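Local coordinates for protein possible adhesin (Caldicellulosiruptor kronotskyensis, PDB 4WA0) that probably mediates attachment of the cell to cellulose as a tapirin-type adhesin, this piece being its magnesium-binding C-terminal beta-helix domain, at residues A[273-276]-A[277-281]; A[339-342]-A[343-346]; A[31-34]-A[35-39]. All coordinates share one frame; numbering follows the deposited sequence. Where two conformers were deposited one is given.

Contact 1: A[273-276]-A[277-281]; sequences RIEI and SARLG. With MG (magnesium ion), chain B.
Ile276 and Leu280, one helical turn apart, lie side by side and point the same way, with Ile276 CG2 against Leu280 CD1 at 3.7 Å. The branch that touches is set by Ile276: with CG1 beside the backbone N (chi1 -62°), CG2 stands beside the carbonyl carbon and leans toward the next turn. The same two residues are joined through the backbone, Leu280 N donating to Ile276 O at 2.9 Å. Isoleucine suits the buried place: its branched side chain also packs against Phe287, Leu290 and Ile261.

Ser277 grips the preceding turn twice. Its N binds Arg273 O at 2.9 Å in the usual helical way, and in one of its two conformers OG donates to the same oxygen at 2.9 Å from the opposite face of the carbonyl plane; this second bond is established for that conformer alone. The torsion behind it, chi1 -67°, folds the hydroxyl back beside the backbone N; serine is short enough for such a return.

These bonds belong to the last turns of helix 269-280, which ends as Gly281 takes a positive phi that a residue without a CB accepts easily. One face of the helix supplies a ligand to the magnesium site: Glu275 brings OE1 to the magnesium ion at 2.5 Å, beside Asp239 OD1 and the carbonyl oxygens of Val241, Ser243 and Leu246.

Ser248 OG bonds both Glu275 OE2 and Arg279 NE, consistent with a second shell that steadies the carboxylates of the site. Arg279 stands one turn on, held by its N on Glu275 O at 3.0 Å. Its NH1 stays 4.3 Å from Glu275 OE2, beyond a salt bridge, and pairs instead with Asp239 OD2.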
loop_
_atom_site.group_PDB
_atom_site.type_symbol
_atom_site.label_atom_id
_atom_site.label_comp_id
_atom_site.label_asym_id
_atom_site.label_seq_id
_atom_site.Cartn_x
_atom_site.Cartn_y
_atom_site.Cartn_z
ATOM N N ARG A 273 -12.470 7.145 -22.716
ATOM C CA ARG A 273 -11.925 7.095 -24.100
ATOM C C ARG A 273 -12.688 7.990 -25.069
ATOM O O ARG A 273 -12.066 8.612 -25.935
ATOM C CB ARG A 273 -11.898 5.694 -24.636
ATOM C CG ARG A 273 -10.859 4.739 -24.010
ATOM C CD ARG A 273 -10.731 3.381 -24.770
ATOM N NE ARG A 273 -11.741 2.395 -24.398
ATOM C CZ ARG A 273 -11.745 1.667 -23.261
ATOM N NH1 ARG A 273 -10.740 1.778 -22.403
ATOM N NH2 ARG A 273 -12.766 0.827 -22.983
ATOM N N ILE A 274 -14.009 8.109 -24.923
ATOM C CA ILE A 274 -14.752 9.037 -25.727
ATOM C C ILE A 274 -14.344 10.488 -25.451
ATOM O O ILE A 274 -14.109 11.247 -26.422
ATOM C CB ILE A 274 -16.271 8.847 -25.493
ATOM C CG1 ILE A 274 -16.692 7.492 -26.089
ATOM C CG2 ILE A 274 -17.029 10.051 -26.078
ATOM C CD1 ILE A 274 -18.044 6.997 -25.639
ATOM N N GLU A 275 -14.111 10.827 -24.175
ATOM C CA GLU A 275 -13.631 12.165 -23.772
ATOM C C GLU A 275 -12.234 12.391 -24.332
ATOM O O GLU A 275 -11.951 13.472 -24.845
ATOM C CB GLU A 275 -13.623 12.295 -22.262
ATOM C CG GLU A 275 -13.165 13.652 -21.699
ATOM C CD GLU A 275 -14.111 14.809 -21.926
ATOM O OE1 GLU A 275 -15.292 14.545 -22.227
ATOM O OE2 GLU A 275 -13.671 16.002 -21.774
ATOM N N ILE A 276 -11.381 11.375 -24.229
ATOM C CA ILE A 276 -9.985 11.496 -24.717
ATOM C C ILE A 276 -9.924 11.738 -26.232
ATOM O O ILE A 276 -9.180 12.623 -26.735
ATOM C CB ILE A 276 -9.092 10.288 -24.348
ATOM C CG1 ILE A 276 -8.947 10.132 -22.803
ATOM C CG2 ILE A 276 -7.714 10.353 -25.028
ATOM C CD1 ILE A 276 -8.547 8.741 -22.374
ATOM N N SER A 277 -10.703 10.977 -26.950
ATOM C CA SER A 277 -10.707 11.080 -28.394
ATOM C C SER A 277 -11.176 12.488 -28.849
ATOM O O SER A 277 -10.595 13.142 -29.753
ATOM C CB SER A 277 -11.620 9.991 -28.946
ATOM O OG SER A 277 -11.094 8.708 -28.718
ATOM N N ALA A 278 -12.223 12.982 -28.213
ATOM C CA ALA A 278 -12.715 14.305 -28.517
ATOM C C ALA A 278 -11.689 15.361 -28.162
ATOM O O ALA A 278 -11.481 16.294 -28.946
ATOM C CB ALA A 278 -14.053 14.582 -27.809
ATOM N N ARG A 279 -11.010 15.255 -27.007
ATOM C CA ARG A 279 -10.083 16.318 -26.585
ATOM C C ARG A 279 -8.845 16.343 -27.480
ATOM O O ARG A 279 -8.330 17.424 -27.792
ATOM C CB ARG A 279 -9.607 16.099 -25.139
ATOM C CG ARG A 279 -8.558 17.077 -24.650
ATOM C CD ARG A 279 -8.991 18.514 -24.672
ATOM N NE ARG A 279 -10.156 18.734 -23.822
ATOM C CZ ARG A 279 -11.066 19.676 -24.006
ATOM N NH1 ARG A 279 -12.106 19.792 -23.179
ATOM N NH2 ARG A 279 -10.995 20.453 -25.075
ATOM N N LEU A 280 -8.361 15.180 -27.865
ATOM C CA LEU A 280 -7.106 15.060 -28.629
ATOM C C LEU A 280 -7.341 15.173 -30.111
ATOM O O LEU A 280 -6.391 15.394 -30.846
ATOM C CB LEU A 280 -6.359 13.754 -28.346
ATOM C CG LEU A 280 -5.819 13.666 -26.916
ATOM C CD1 LEU A 280 -5.123 12.320 -26.783
ATOM C CD2 LEU A 280 -4.903 14.850 -26.616
ATOM N N GLY A 281 -8.603 15.033 -30.522
ATOM C CA GLY A 281 -9.016 15.112 -31.922
ATOM C C GLY A 281 -8.593 13.921 -32.723
ATOM O O GLY A 281 -8.231 14.037 -33.918
HETATM MG MG MG B . -17.011 16.245 -21.711
#

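Contact 2: A[339-342]-A[343-346]; sequences MPSP and PIQQ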
loop_
_atom_site.group_PDB
_atom_site.type_symbol
_atom_site.label_atom_id
_atom_site.label_comp_id
_atom_site.label_asym_id
_atom_site.label_seq_id
_atom_site.Cartn_x
_atom_site.Cartn_y
_atom_site.Cartn_z
HETATM N N MSE A 339 4.579 11.287 -13.241
HETATM C CA MSE A 339 4.212 12.618 -12.739
HETATM C C MSE A 339 3.574 13.415 -13.847
HETATM O O MSE A 339 4.084 13.426 -14.977
HETATM C CB MSE A 339 5.457 13.373 -12.248
HETATM C CG MSE A 339 5.180 14.803 -11.819
HETATM SE SE MSE A 339 4.531 14.861 -9.954
HETATM C CE MSE A 339 5.729 16.364 -9.498
ATOM N N PRO A 340 2.462 14.113 -13.548
ATOM C CA PRO A 340 1.943 14.995 -14.619
ATOM C C PRO A 340 2.921 16.082 -14.978
ATOM O O PRO A 340 3.760 16.480 -14.131
ATOM C CB PRO A 340 0.648 15.577 -14.036
ATOM C CG PRO A 340 0.471 14.998 -12.701
ATOM C CD PRO A 340 1.666 14.207 -12.319
ATOM N N SER A 341 2.815 16.558 -16.206
ATOM C CA SER A 341 3.613 17.683 -16.690
ATOM C C SER A 341 3.194 18.936 -15.903
ATOM O O SER A 341 2.113 19.005 -15.339
ATOM C CB SER A 341 3.377 17.932 -18.144
ATOM O OG SER A 341 2.025 18.275 -18.367
ATOM N N PRO A 342 4.000 20.000 -15.983
ATOM C CA PRO A 342 3.679 21.174 -15.178
ATOM C C PRO A 342 2.311 21.838 -15.489
ATOM O O PRO A 342 1.581 22.160 -14.524
ATOM C CB PRO A 342 4.905 22.074 -15.338
ATOM C CG PRO A 342 6.020 21.103 -15.647
ATOM C CD PRO A 342 5.407 19.985 -16.437
ATOM N N PRO A 343 1.924 21.904 -16.771
ATOM C CA PRO A 343 0.613 22.464 -17.026
ATOM C C PRO A 343 -0.497 21.605 -16.476
ATOM O O PRO A 343 -1.528 22.154 -16.034
ATOM C CB PRO A 343 0.532 22.526 -18.532
ATOM C CG PRO A 343 1.943 22.625 -18.981
ATOM C CD PRO A 343 2.716 21.785 -18.013
ATOM N N ILE A 344 -0.342 20.282 -16.541
ATOM C CA ILE A 344 -1.399 19.428 -16.009
ATOM C C ILE A 344 -1.413 19.466 -14.472
ATOM O O ILE A 344 -2.491 19.546 -13.852
ATOM C CB ILE A 344 -1.198 17.961 -16.492
ATOM C CG1 ILE A 344 -1.278 17.889 -18.008
ATOM C CG2 ILE A 344 -2.172 17.067 -15.774
ATOM C CD1 ILE A 344 -2.644 18.349 -18.528
ATOM N N GLN A 345 -0.235 19.512 -13.843
ATOM C CA GLN A 345 -0.153 19.773 -12.392
ATOM C C GLN A 345 -0.876 21.036 -12.003
ATOM O O GLN A 345 -1.690 21.091 -11.060
ATOM C CB GLN A 345 1.304 19.940 -11.930
ATOM C CG GLN A 345 2.269 18.750 -11.991
ATOM C CD GLN A 345 3.760 19.102 -11.715
ATOM O OE1 GLN A 345 4.085 19.797 -10.764
ATOM N NE2 GLN A 345 4.676 18.608 -12.567
ATOM N N GLN A 346 -0.636 22.108 -12.748
ATOM C CA GLN A 346 -1.249 23.371 -12.416
ATOM C C GLN A 346 -2.798 23.280 -12.570
ATOM O O GLN A 346 -3.573 23.808 -11.762
ATOM C CB GLN A 346 -0.696 24.455 -13.321
ATOM C CG GLN A 346 -1.253 25.827 -13.059
ATOM C CD GLN A 346 -0.937 26.246 -11.623
ATOM O OE1 GLN A 346 0.234 26.426 -11.261
ATOM N NE2 GLN A 346 -1.984 26.303 -10.760
#
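Ser341 O receives Gln345 N at 2.8 Å, a routine helical bond. The side chain of the same glutamine turns back past it: with chi1 at -66° its CG runs beside the backbone N, and the extended chain carries NE2 to Pro340 O at 2.8 Å, tilted out of the carbonyl plane. Gln345 thereby closes two successive carbonyls of the incoming loop with one residue; the two methylenes of glutamine give the reach and its amide the N-H.

The arrangement is the start of helix 342-352, with Ser341 at the N-cap position. Pro342 and Pro343 follow in the first turn, where the lack of an N-H costs little because N-H groups of a first helical turn have no carbonyl of a preceding turn to bond; their rings lie side by side, CB of Pro342 pressed to CD of Pro343 at 3.5 Å. Pro342 O then accepts Gln346 N at 2.8 Å. Ser341 OG sits 3.3 Å from Ile344 CG1 and finds its polar partner in Asp251. On the buried side, Ile344 CG2 meets Pro340 CB at 3.6 Å, and the Ile344 side chain also packs on Gln258 and Val260 of strand 258-263.

Contact 3: A[31-34]-A[35-39]; sequences VYSG and GDLTI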
loop_
_atom_site.group_PDB
_atom_site.type_symbol
_atom_site.label_atom_id
_atom_site.label_comp_id
_atom_site.label_asym_id
_atom_site.label_seq_id
_atom_site.Cartn_x
_atom_site.Cartn_y
_atom_site.Cartn_z
ATOM N N VAL A 31 1.260 4.924 -2.880
ATOM C CA VAL A 31 -0.172 4.647 -2.788
ATOM C C VAL A 31 -0.610 5.159 -1.388
ATOM O O VAL A 31 0.037 4.836 -0.358
ATOM C CB VAL A 31 -0.465 3.153 -2.863
ATOM C CG1 VAL A 31 -1.912 2.812 -2.554
ATOM C CG2 VAL A 31 -0.086 2.590 -4.219
ATOM N N TYR A 32 -1.737 5.884 -1.350
ATOM C CA TYR A 32 -2.273 6.439 -0.133
ATOM C C TYR A 32 -3.764 6.299 0.004
ATOM O O TYR A 32 -4.488 6.576 -0.946
ATOM C CB TYR A 32 -1.932 7.940 -0.084
ATOM C CG TYR A 32 -2.646 8.737 1.003
ATOM C CD1 TYR A 32 -3.922 9.286 0.812
ATOM C CD2 TYR A 32 -2.031 8.972 2.222
ATOM C CE1 TYR A 32 -4.560 10.007 1.822
ATOM C CE2 TYR A 32 -2.704 9.662 3.253
ATOM C CZ TYR A 32 -3.945 10.175 3.034
ATOM O OH TYR A 32 -4.608 10.891 4.063
ATOM N N SER A 33 -4.204 5.902 1.194
ATOM C CA SER A 33 -5.642 5.902 1.521
ATOM C C SER A 33 -5.837 6.663 2.836
ATOM O O SER A 33 -5.166 6.395 3.815
ATOM C CB SER A 33 -6.168 4.545 1.699
ATOM O OG SER A 33 -7.548 4.714 2.037
ATOM N N GLY A 34 -6.716 7.632 2.826
ATOM C CA GLY A 34 -7.072 8.390 4.060
ATOM C C GLY A 34 -8.024 7.624 4.985
ATOM O O GLY A 34 -8.276 8.032 6.095
ATOM N N GLY A 35 -8.546 6.503 4.540
ATOM C CA GLY A 35 -9.314 5.598 5.371
ATOM C C GLY A 35 -8.816 4.193 5.280
ATOM O O GLY A 35 -7.578 3.967 4.995
ATOM N N ASP A 36 -9.720 3.243 5.523
ATOM C CA ASP A 36 -9.322 1.838 5.434
ATOM C C ASP A 36 -8.865 1.449 4.013
ATOM O O ASP A 36 -9.565 1.756 2.998
ATOM C CB ASP A 36 -10.507 0.921 5.864
ATOM C CG ASP A 36 -10.931 1.119 7.342
ATOM O OD1 ASP A 36 -10.132 1.703 8.138
ATOM O OD2 ASP A 36 -12.083 0.678 7.655
ATOM N N LEU A 37 -7.734 0.767 3.937
ATOM C CA LEU A 37 -7.124 0.308 2.652
ATOM C C LEU A 37 -7.223 -1.217 2.508
ATOM O O LEU A 37 -6.548 -1.956 3.261
ATOM C CB LEU A 37 -5.685 0.785 2.618
ATOM C CG LEU A 37 -5.057 1.092 1.262
ATOM C CD1 LEU A 37 -3.706 1.832 1.361
ATOM C CD2 LEU A 37 -4.912 -0.221 0.466
ATOM N N THR A 38 -8.056 -1.699 1.560
ATOM C CA THR A 38 -8.308 -3.079 1.315
ATOM C C THR A 38 -7.740 -3.433 -0.030
ATOM O O THR A 38 -8.161 -2.922 -1.087
ATOM C CB THR A 38 -9.793 -3.391 1.391
ATOM O OG1 THR A 38 -10.260 -3.022 2.721
ATOM C CG2 THR A 38 -9.965 -4.830 1.196
ATOM N N ILE A 39 -6.707 -4.247 0.066
ATOM C CA ILE A 39 -5.957 -4.709 -1.122
ATOM C C ILE A 39 -6.495 -6.068 -1.521
ATOM O O ILE A 39 -6.308 -7.107 -0.805
ATOM C CB ILE A 39 -4.455 -4.774 -0.833
ATOM C CG1 ILE A 39 -3.912 -3.388 -0.445
ATOM C CG2 ILE A 39 -3.712 -5.324 -2.061
ATOM C CD1 ILE A 39 -2.409 -3.336 -0.120
#
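A chi1 of 179° puts OG of Ser33 anti to its own backbone N and beside the carbonyl carbon, leaning along the chain toward Gly35. There Gly35 N donates to OG at 3.2 Å with an N-H...OG angle of 147°, a somewhat bent bond that makes residues 33 to 35 an ST turn. Gly35 O lies 3.1 Å from the same OG, so the hydroxyl sits inside the bend, beside both polar backbone atoms of that glycine. Serine fits because it is small and its hydroxyl can accept from Gly35 N and still bond Gly16 O of the preceding coil.

The turn is one corner of a parallel beta-helix, where the chain leaves strand 30-33 on one face of the coil and enters strand 37-39 on the next. Gly34 and Gly35 make the bend; at Gly35 a CB would crowd the carbonyl carbon of Gly34.

The corner is also tied to the coil that follows, since Gly35 O takes a bond from Ser52 OG.

Beyond the corner the contact becomes apolar. Leu37 turns inward to face strand 30-33, and in one of its two conformers, to which the distances here belong, its CG lies 3.7 Å from Ser33 CB. In that conformer CD1 also rests on the Ser33 CB at 3.7 Å and comes within 4.4 Å of CG1 of Val31, which likewise points into the interior. Branched apolar chains suit this inner side: Leu37 and Val31 both pack against Leu50 of strand 50-52, in the next coil.

In the fold
Followed from the N terminus, the contacts come in the order 3, 1, 2, each local, in series, with none nesting or crossing. Contact 3 turns a corner between two faces of an early coil, near the centre of the chain. The chain then winds to the far end of the beta-helix, returns, and adds further coils whose strands 313-316 and 320-325 lie beside 10-14 and 17-19. In that later part, contact 1 sets the end of helix 269-280 and its magnesium ligand, and contact 2 starts helix 342-352 after strand 333-337. Their centres are about 19 Å apart, yet both pack on strands 247-251 and 258-263.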